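Local structure of probable transcriptional regulator (Rhodococcus jostii, 3ON2) at residues Leu63-Phe68 against Leu110-Lys115; Leu13-Leu18 against Ser50-Arg54. The protein is probably a DNA-binding transcriptional regulator of the TetR family, although its target genes and natural effector are unknown. Residues are numbered along the deposited sequence.

Contact 1. Residues Leu63-Phe68 against Leu110-Lys115; sequences LAESGF and LMYGNK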
ATOM      1  N   LEU A  63       2.820 -12.190  -0.774  1.00 15.67           N
ATOM      2  CA  LEU A  63       3.176 -10.917  -1.417  1.00 15.82           C
ATOM      3  C   LEU A  63       2.175  -9.815  -1.106  1.00 16.11           C
ATOM      4  O   LEU A  63       2.545  -8.689  -0.742  1.00 15.65           O
ATOM      5  CB  LEU A  63       3.221 -11.101  -2.936  1.00 16.54           C
ATOM      6  CG  LEU A  63       4.498 -11.712  -3.497  1.00 17.31           C
ATOM      7  CD1 LEU A  63       4.288 -12.157  -4.962  1.00 20.42           C
ATOM      8  CD2 LEU A  63       5.632 -10.690  -3.396  1.00 19.95           C
ATOM      9  N   ALA A  64       0.897 -10.169  -1.215  1.00 16.36           N
ATOM     10  CA  ALA A  64      -0.199  -9.239  -0.920  1.00 16.94           C
ATOM     11  C   ALA A  64      -0.164  -8.807   0.552  1.00 17.35           C
ATOM     12  O   ALA A  64      -0.283  -7.617   0.857  1.00 17.20           O
ATOM     13  CB  ALA A  64      -1.534  -9.885  -1.265  1.00 16.65           C
ATOM     14  N   GLU A  65      -0.019  -9.763   1.464  1.00 18.19           N
ATOM     15  CA  GLU A  65       0.070  -9.450   2.906  1.00 18.94           C
ATOM     16  C   GLU A  65       1.259  -8.536   3.213  1.00 18.93           C
ATOM     17  O   GLU A  65       1.118  -7.521   3.896  1.00 19.00           O
ATOM     18  CB  GLU A  65       0.167 -10.740   3.735  1.00 19.88           C
ATOM     19  CG  GLU A  65      -0.065 -10.510   5.234  1.00 22.33           C
ATOM     20  CD  GLU A  65       0.540 -11.603   6.095  1.00 26.21           C
ATOM     21  OE1 GLU A  65       1.392 -12.381   5.592  1.00 27.21           O
ATOM     22  OE2 GLU A  65       0.172 -11.670   7.284  1.00 28.16           O
ATOM     23  N   SER A  66       2.417  -8.896   2.671  1.00 18.69           N
ATOM     24  CA  SER A  66       3.626  -8.106   2.812  1.00 19.50           C
ATOM     25  C   SER A  66       3.469  -6.679   2.258  1.00 18.35           C
ATOM     26  O   SER A  66       4.013  -5.718   2.836  1.00 17.65           O
ATOM     27  CB  SER A  66       4.770  -8.795   2.078  1.00 19.93           C
ATOM     28  OG  SER A  66       5.918  -7.974   2.122  1.00 25.06           O
ATOM     29  N   GLY A  67       2.764  -6.558   1.135  1.00 16.64           N
ATOM     30  CA  GLY A  67       2.464  -5.260   0.547  1.00 15.85           C
ATOM     31  C   GLY A  67       1.666  -4.345   1.467  1.00 15.61           C
ATOM     32  O   GLY A  67       1.997  -3.178   1.641  1.00 14.94           O
ATOM     33  N   PHE A  68       0.606  -4.874   2.062  1.00 15.65           N
ATOM     34  CA  PHE A  68      -0.167  -4.101   3.014  1.00 16.25           C
ATOM     35  C   PHE A  68       0.637  -3.754   4.247  1.00 16.23           C
ATOM     36  O   PHE A  68       0.602  -2.611   4.703  1.00 15.73           O
ATOM     37  CB  PHE A  68      -1.473  -4.803   3.391  1.00 16.22           C
ATOM     38  CG  PHE A  68      -2.538  -4.662   2.359  1.00 17.57           C
ATOM     39  CD1 PHE A  68      -3.137  -3.417   2.118  1.00 17.23           C
ATOM     40  CD2 PHE A  68      -2.929  -5.769   1.611  1.00 18.26           C
ATOM     41  CE1 PHE A  68      -4.117  -3.287   1.166  1.00 18.47           C
ATOM     42  CE2 PHE A  68      -3.903  -5.661   0.642  1.00 19.64           C
ATOM     43  CZ  PHE A  68      -4.508  -4.427   0.418  1.00 21.08           C
ATOM     44  N   LEU A 110      -1.740  -6.179  -7.232  1.00 16.76           N
ATOM     45  CA  LEU A 110      -1.866  -7.502  -6.629  1.00 16.86           C
ATOM     46  C   LEU A 110      -2.537  -7.429  -5.244  1.00 17.30           C
ATOM     47  O   LEU A 110      -3.442  -8.211  -4.939  1.00 17.26           O
ATOM     48  CB  LEU A 110      -0.508  -8.222  -6.564  1.00 17.35           C
ATOM     49  CG  LEU A 110      -0.478  -9.588  -5.847  1.00 19.91           C
ATOM     50  CD1 LEU A 110      -1.330 -10.653  -6.546  1.00 20.94           C
ATOM     51  CD2 LEU A 110       0.968 -10.090  -5.733  1.00 23.00           C
HETATM   52  N   MSE A 111      -2.089  -6.487  -4.417  1.00 17.20           N
HETATM   53  CA  MSE A 111      -2.632  -6.276  -3.077  1.00 17.66           C
HETATM   54  C   MSE A 111      -4.146  -6.135  -3.120  1.00 18.18           C
HETATM   55  O   MSE A 111      -4.846  -6.871  -2.440  1.00 18.52           O
HETATM   56  CB  MSE A 111      -2.031  -5.023  -2.455  1.00 16.99           C
HETATM   57  CG  MSE A 111      -0.617  -5.226  -1.952  1.00 19.21           C
HETATM   58 SE   MSE A 111       0.306  -3.524  -1.728  1.00 22.31          SE
HETATM   59  CE  MSE A 111      -0.814  -2.578  -0.407  1.00 17.55           C
ATOM     60  N   TYR A 112      -4.637  -5.201  -3.939  1.00 18.83           N
ATOM     61  CA  TYR A 112      -6.068  -4.945  -4.051  1.00 19.34           C
ATOM     62  C   TYR A 112      -6.864  -6.068  -4.734  1.00 20.09           C
ATOM     63  O   TYR A 112      -7.967  -6.374  -4.305  1.00 20.52           O
ATOM     64  CB  TYR A 112      -6.317  -3.594  -4.732  1.00 19.84           C
ATOM     65  CG  TYR A 112      -5.791  -2.410  -3.946  1.00 19.14           C
ATOM     66  CD1 TYR A 112      -5.687  -2.460  -2.575  1.00 20.28           C
ATOM     67  CD2 TYR A 112      -5.418  -1.234  -4.585  1.00 20.60           C
ATOM     68  CE1 TYR A 112      -5.217  -1.375  -1.859  1.00 20.18           C
ATOM     69  CE2 TYR A 112      -4.961  -0.153  -3.883  1.00 19.53           C
ATOM     70  CZ  TYR A 112      -4.846  -0.227  -2.515  1.00 19.28           C
ATOM     71  OH  TYR A 112      -4.377   0.853  -1.794  1.00 15.47           O
ATOM     72  N   GLY A 113      -6.291  -6.683  -5.764  1.00 20.60           N
ATOM     73  CA  GLY A 113      -6.937  -7.776  -6.491  1.00 21.51           C
ATOM     74  C   GLY A 113      -7.076  -9.004  -5.611  1.00 22.40           C
ATOM     75  O   GLY A 113      -8.085  -9.701  -5.661  1.00 23.13           O
ATOM     76  N   ASN A 114      -6.060  -9.252  -4.794  1.00 22.91           N
ATOM     77  CA  ASN A 114      -6.001 -10.438  -3.957  1.00 23.55           C
ATOM     78  C   ASN A 114      -6.967 -10.264  -2.790  1.00 24.25           C
ATOM     79  O   ASN A 114      -7.799 -11.142  -2.529  1.00 24.21           O
ATOM     80  CB  ASN A 114      -4.557 -10.683  -3.481  1.00 23.27           C
ATOM     81  CG  ASN A 114      -4.431 -11.887  -2.572  1.00 23.11           C
ATOM     82  OD1 ASN A 114      -4.780 -11.826  -1.403  1.00 25.89           O
ATOM     83  ND2 ASN A 114      -3.921 -12.985  -3.107  1.00 21.94           N
ATOM     84  N   LYS A 115      -6.862  -9.111  -2.120  1.00 24.90           N
ATOM     85  CA  LYS A 115      -7.686  -8.774  -0.960  1.00 26.60           C
ATOM     86  C   LYS A 115      -9.182  -8.901  -1.219  1.00 28.08           C
ATOM     87  O   LYS A 115      -9.932  -9.293  -0.313  1.00 28.38           O
ATOM     88  CB  LYS A 115      -7.389  -7.362  -0.461  1.00 26.51           C
ATOM     89  CG  LYS A 115      -8.073  -7.026   0.858  1.00 28.75           C
ATOM     90  CD  LYS A 115      -7.807  -5.593   1.294  1.00 32.80           C
ATOM     91  CE  LYS A 115      -8.590  -5.227   2.543  1.00 35.74           C
ATOM     92  NZ  LYS A 115     -10.048  -5.304   2.277  1.00 38.39           N
TER
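In the TetR fold a long helix leads from the DNA-binding region into the ligand-binding region. Here that helix, 56-81, is crossed through residues 63-68 by the end of helix 105-115, the short axes passing 8.6 Å apart at 118°. The interface is mostly apolar. L63 begins it, its CB lying 3.7 Å from L110 CD2, while L63 and L110 also reach side chains of helix 13-28. The next residue, A64, marks the closest backbone approach, 4.4 Å between its CA and that of M111, a selenomethionine. The small methyl of A64 leaves room for N114, whose CG sits 3.8 Å from A64 CB and whose amide ND2 is hydrogen-bonded to D61, one turn back on the long helix. At G67 a side chain could not be accommodated: an ideal CB would fall 2.6 Å from M111 SE. The selenomethionine therefore runs close along the backbone, with its CE 3.5 Å from G67 O. That CE methyl lies over the face of the F68 ring, 3.8 Å from the centroid, in a CH-pi contact, and SE, 5.0 Å from the same centroid, adds a Met-aromatic contact. F68 is the most covered residue of the interface and helps line a pocket occupied by a polyether, as do Y112 and K115. The F68 and Y112 rings meet rim to rim, planes at 50°, and F68 CZ lies 3.6 Å from K115 CD.

Contact 2. Residues Leu13-Leu18 against Ser50-Arg54; sequences LRRVLL and SKHFR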
ATOM      1  N   LEU A  13      14.251 -19.500   2.620  1.00 24.30           N
ATOM      2  CA  LEU A  13      13.593 -19.669   1.320  1.00 24.42           C
ATOM      3  C   LEU A  13      12.405 -18.711   1.157  1.00 23.22           C
ATOM      4  O   LEU A  13      12.206 -18.127   0.099  1.00 22.88           O
ATOM      5  CB  LEU A  13      13.094 -21.097   1.149  1.00 24.69           C
ATOM      6  CG  LEU A  13      13.807 -21.933   0.118  1.00 28.86           C
ATOM      7  CD1 LEU A  13      13.126 -23.306   0.041  1.00 30.30           C
ATOM      8  CD2 LEU A  13      13.783 -21.193  -1.235  1.00 30.57           C
ATOM      9  N   ARG A  14      11.627 -18.545   2.222  1.00 22.34           N
ATOM     10  CA  ARG A  14      10.481 -17.658   2.176  1.00 21.30           C
ATOM     11  C   ARG A  14      10.895 -16.244   1.784  1.00 21.30           C
ATOM     12  O   ARG A  14      10.319 -15.642   0.876  1.00 20.23           O
ATOM     13  CB  ARG A  14       9.792 -17.618   3.540  1.00 21.57           C
ATOM     14  CG  ARG A  14       8.554 -16.753   3.541  1.00 19.19           C
ATOM     15  CD  ARG A  14       7.960 -16.629   4.933  1.00 17.78           C
ATOM     16  NE  ARG A  14       6.589 -16.200   4.772  1.00 17.46           N
ATOM     17  CZ  ARG A  14       6.179 -14.938   4.754  1.00 17.95           C
ATOM     18  NH1 ARG A  14       7.028 -13.940   4.962  1.00 17.57           N
ATOM     19  NH2 ARG A  14       4.893 -14.693   4.564  1.00 18.49           N
ATOM     20  N   ARG A  15      11.885 -15.701   2.482  0.50 21.09           N
ATOM     21  CA  ARG A  15      12.302 -14.325   2.221  0.50 21.22           C
ATOM     22  C   ARG A  15      12.923 -14.185   0.834  0.50 20.58           C
ATOM     23  O   ARG A  15      12.604 -13.251   0.105  0.50 19.84           O
ATOM     24  CB  ARG A  15      13.290 -13.837   3.270  0.50 21.44           C
ATOM     25  CG  ARG A  15      13.927 -12.496   2.898  0.50 23.61           C
ATOM     26  CD  ARG A  15      12.932 -11.356   2.998  0.50 25.35           C
ATOM     27  NE  ARG A  15      12.269 -11.044   1.733  0.50 24.76           N
ATOM     28  CZ  ARG A  15      10.989 -10.718   1.652  0.50 25.99           C
ATOM     29  NH1 ARG A  15      10.229 -10.695   2.754  0.50 26.06           N
ATOM     30  NH2 ARG A  15      10.463 -10.424   0.477  0.50 27.50           N
ATOM     31  N   VAL A  16      13.793 -15.128   0.475  1.00 20.37           N
ATOM     32  CA  VAL A  16      14.499 -15.064  -0.810  1.00 21.02           C
ATOM     33  C   VAL A  16      13.477 -15.131  -1.947  1.00 20.24           C
ATOM     34  O   VAL A  16      13.528 -14.345  -2.876  1.00 19.62           O
ATOM     35  CB  VAL A  16      15.510 -16.249  -0.961  1.00 21.23           C
ATOM     36  CG1 VAL A  16      16.149 -16.245  -2.346  1.00 23.82           C
ATOM     37  CG2 VAL A  16      16.581 -16.181   0.098  1.00 23.17           C
ATOM     38  N   LEU A  17      12.554 -16.088  -1.855  1.00 20.10           N
ATOM     39  CA  LEU A  17      11.520 -16.243  -2.896  1.00 20.22           C
ATOM     40  C   LEU A  17      10.611 -15.042  -3.004  1.00 19.50           C
ATOM     41  O   LEU A  17      10.265 -14.654  -4.104  1.00 19.66           O
ATOM     42  CB  LEU A  17      10.699 -17.515  -2.714  1.00 20.31           C
ATOM     43  CG  LEU A  17      11.477 -18.780  -3.096  1.00 22.68           C
ATOM     44  CD1 LEU A  17      10.627 -20.002  -2.830  1.00 24.07           C
ATOM     45  CD2 LEU A  17      11.864 -18.747  -4.567  1.00 25.01           C
ATOM     46  N   LEU A  18      10.241 -14.449  -1.873  1.00 19.07           N
ATOM     47  CA  LEU A  18       9.399 -13.257  -1.904  1.00 18.94           C
ATOM     48  C   LEU A  18      10.111 -12.063  -2.543  1.00 18.61           C
ATOM     49  O   LEU A  18       9.484 -11.299  -3.274  1.00 17.40           O
ATOM     50  CB  LEU A  18       8.892 -12.875  -0.508  1.00 18.67           C
ATOM     51  CG  LEU A  18       7.683 -13.588   0.089  1.00 19.02           C
ATOM     52  CD1 LEU A  18       7.538 -13.352   1.622  1.00 18.52           C
ATOM     53  CD2 LEU A  18       6.415 -13.151  -0.655  1.00 19.26           C
ATOM     54  N   SER A  50      12.644 -28.069  -1.775  1.00 36.66           N
ATOM     55  CA  SER A  50      11.568 -27.219  -1.231  1.00 34.60           C
ATOM     56  C   SER A  50      11.456 -25.848  -1.929  1.00 32.62           C
ATOM     57  O   SER A  50      12.471 -25.217  -2.247  1.00 32.47           O
ATOM     58  CB  SER A  50      11.690 -27.046   0.294  1.00 34.80           C
ATOM     59  OG  SER A  50      10.572 -26.312   0.819  1.00 34.95           O
ATOM     60  N   LYS A  51      10.208 -25.442  -2.181  1.00 30.04           N
ATOM     61  CA  LYS A  51       9.850 -24.137  -2.737  1.00 27.53           C
ATOM     62  C   LYS A  51       9.320 -23.263  -1.591  1.00 25.31           C
ATOM     63  O   LYS A  51       8.880 -22.140  -1.824  1.00 24.12           O
ATOM     64  CB  LYS A  51       8.740 -24.262  -3.792  1.00 27.93           C
ATOM     65  CG  LYS A  51       8.960 -25.271  -4.927  1.00 30.44           C
ATOM     66  CD  LYS A  51       7.729 -25.344  -5.854  1.00 32.50           C
ATOM     67  CE  LYS A  51       6.587 -26.264  -5.319  1.00 35.20           C
ATOM     68  NZ  LYS A  51       6.131 -26.046  -3.875  1.00 37.02           N
ATOM     69  N   HIS A  52       9.376 -23.805  -0.369  1.00 23.45           N
ATOM     70  CA  HIS A  52       8.744 -23.253   0.845  1.00 21.95           C
ATOM     71  C   HIS A  52       7.220 -23.175   0.784  1.00 20.62           C
ATOM     72  O   HIS A  52       6.529 -23.811   1.579  1.00 19.83           O
ATOM     73  CB  HIS A  52       9.305 -21.881   1.253  1.00 22.16           C
ATOM     74  CG  HIS A  52       8.542 -21.263   2.376  1.00 22.37           C
ATOM     75  ND1 HIS A  52       8.771 -21.591   3.696  1.00 22.50           N
ATOM     76  CD2 HIS A  52       7.517 -20.379   2.378  1.00 22.53           C
ATOM     77  CE1 HIS A  52       7.917 -20.934   4.461  1.00 22.50           C
ATOM     78  NE2 HIS A  52       7.164 -20.173   3.687  1.00 22.47           N
ATOM     79  N   PHE A  53       6.703 -22.375  -0.148  1.00 19.32           N
ATOM     80  CA  PHE A  53       5.272 -22.163  -0.284  1.00 18.85           C
ATOM     81  C   PHE A  53       4.573 -23.414  -0.784  1.00 18.97           C
ATOM     82  O   PHE A  53       5.086 -24.111  -1.634  1.00 18.99           O
ATOM     83  CB  PHE A  53       5.023 -20.984  -1.231  1.00 18.08           C
ATOM     84  CG  PHE A  53       5.512 -19.676  -0.679  1.00 17.88           C
ATOM     85  CD1 PHE A  53       4.761 -18.978   0.272  1.00 16.27           C
ATOM     86  CD2 PHE A  53       6.733 -19.143  -1.093  1.00 17.94           C
ATOM     87  CE1 PHE A  53       5.215 -17.766   0.794  1.00 15.39           C
ATOM     88  CE2 PHE A  53       7.193 -17.926  -0.564  1.00 17.54           C
ATOM     89  CZ  PHE A  53       6.427 -17.243   0.370  1.00 14.04           C
ATOM     90  N   ARG A  54       3.394 -23.679  -0.253  1.00 19.45           N
ATOM     91  CA  ARG A  54       2.614 -24.880  -0.585  1.00 21.10           C
ATOM     92  C   ARG A  54       2.196 -24.859  -2.059  1.00 20.97           C
ATOM     93  O   ARG A  54       2.166 -25.897  -2.711  1.00 21.91           O
ATOM     94  CB  ARG A  54       1.361 -24.908   0.308  1.00 21.45           C
ATOM     95  CG  ARG A  54       0.369 -26.027   0.066  1.00 25.55           C
ATOM     96  CD  ARG A  54       0.521 -27.177   1.058  1.00 28.92           C
ATOM     97  NE  ARG A  54       0.558 -26.745   2.459  1.00 31.87           N
ATOM     98  CZ  ARG A  54      -0.392 -26.991   3.368  1.00 32.44           C
ATOM     99  NH1 ARG A  54      -0.228 -26.565   4.611  1.00 31.15           N
ATOM    100  NH2 ARG A  54      -1.496 -27.666   3.043  1.00 32.41           N
TER
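A classic gamma turn centred on H52, with the positive phi (63°, psi -63°) that such turns require, gives the 50-54 segment its sharp bend; F53 N donates to K51 O across it at 2.8 Å. Overlapping it, S50 OG accepts from H52 N at 3.0 Å, forming an ST turn. The two turns shape a compact surface against the first turns of helix 13-28. L13 and L17 press on its backbone: L13 CD1 approaches S50 O to 3.1 Å, and L17 CD1 comes within 2.9 Å of K51 O, a notably tight contact with a carbonyl. R14 uses the aliphatic part of its side chain, its CB lying over the face of the H52 imidazole, 3.7 Å from the ring centroid in a CH-pi contact, and its CG 3.8 Å from F53 CZ. The F53 ring is the buried centre of the interface, touching L17 CB with its edge and lying 3.9 Å from L18 CG through CZ; L59 and A62 of helix 56-81 also touch it. Packing of the first helix against the segment that ends the predicted helix-turn-helix motif and leads into the next long helix is typical of the TetR-family DNA-binding domain.

Overall arrangement
Contacts 1 and 2 lie in series along the chain, their centres about 17 Å apart, and they touch directly: L63 CG of contact 1 is 3.7 Å from L18 CD2 of contact 2. Helix 56-81 joins them: L59 and A62 in its first turns meet contact 2, A62 touching both F53 and R14, and the 63-68 segment follows directly. Contact 2 thus belongs to the predicted DNA-binding end, its centre about 22 Å from the chain centre; that of contact 1 is about 8 Å from it, at the pocket, with the F68 side chain about 3 Å from the bound polyether. A sulfate lies about 6 Å from the K51 side chain; both small molecules probably come from the crystallisation liquor.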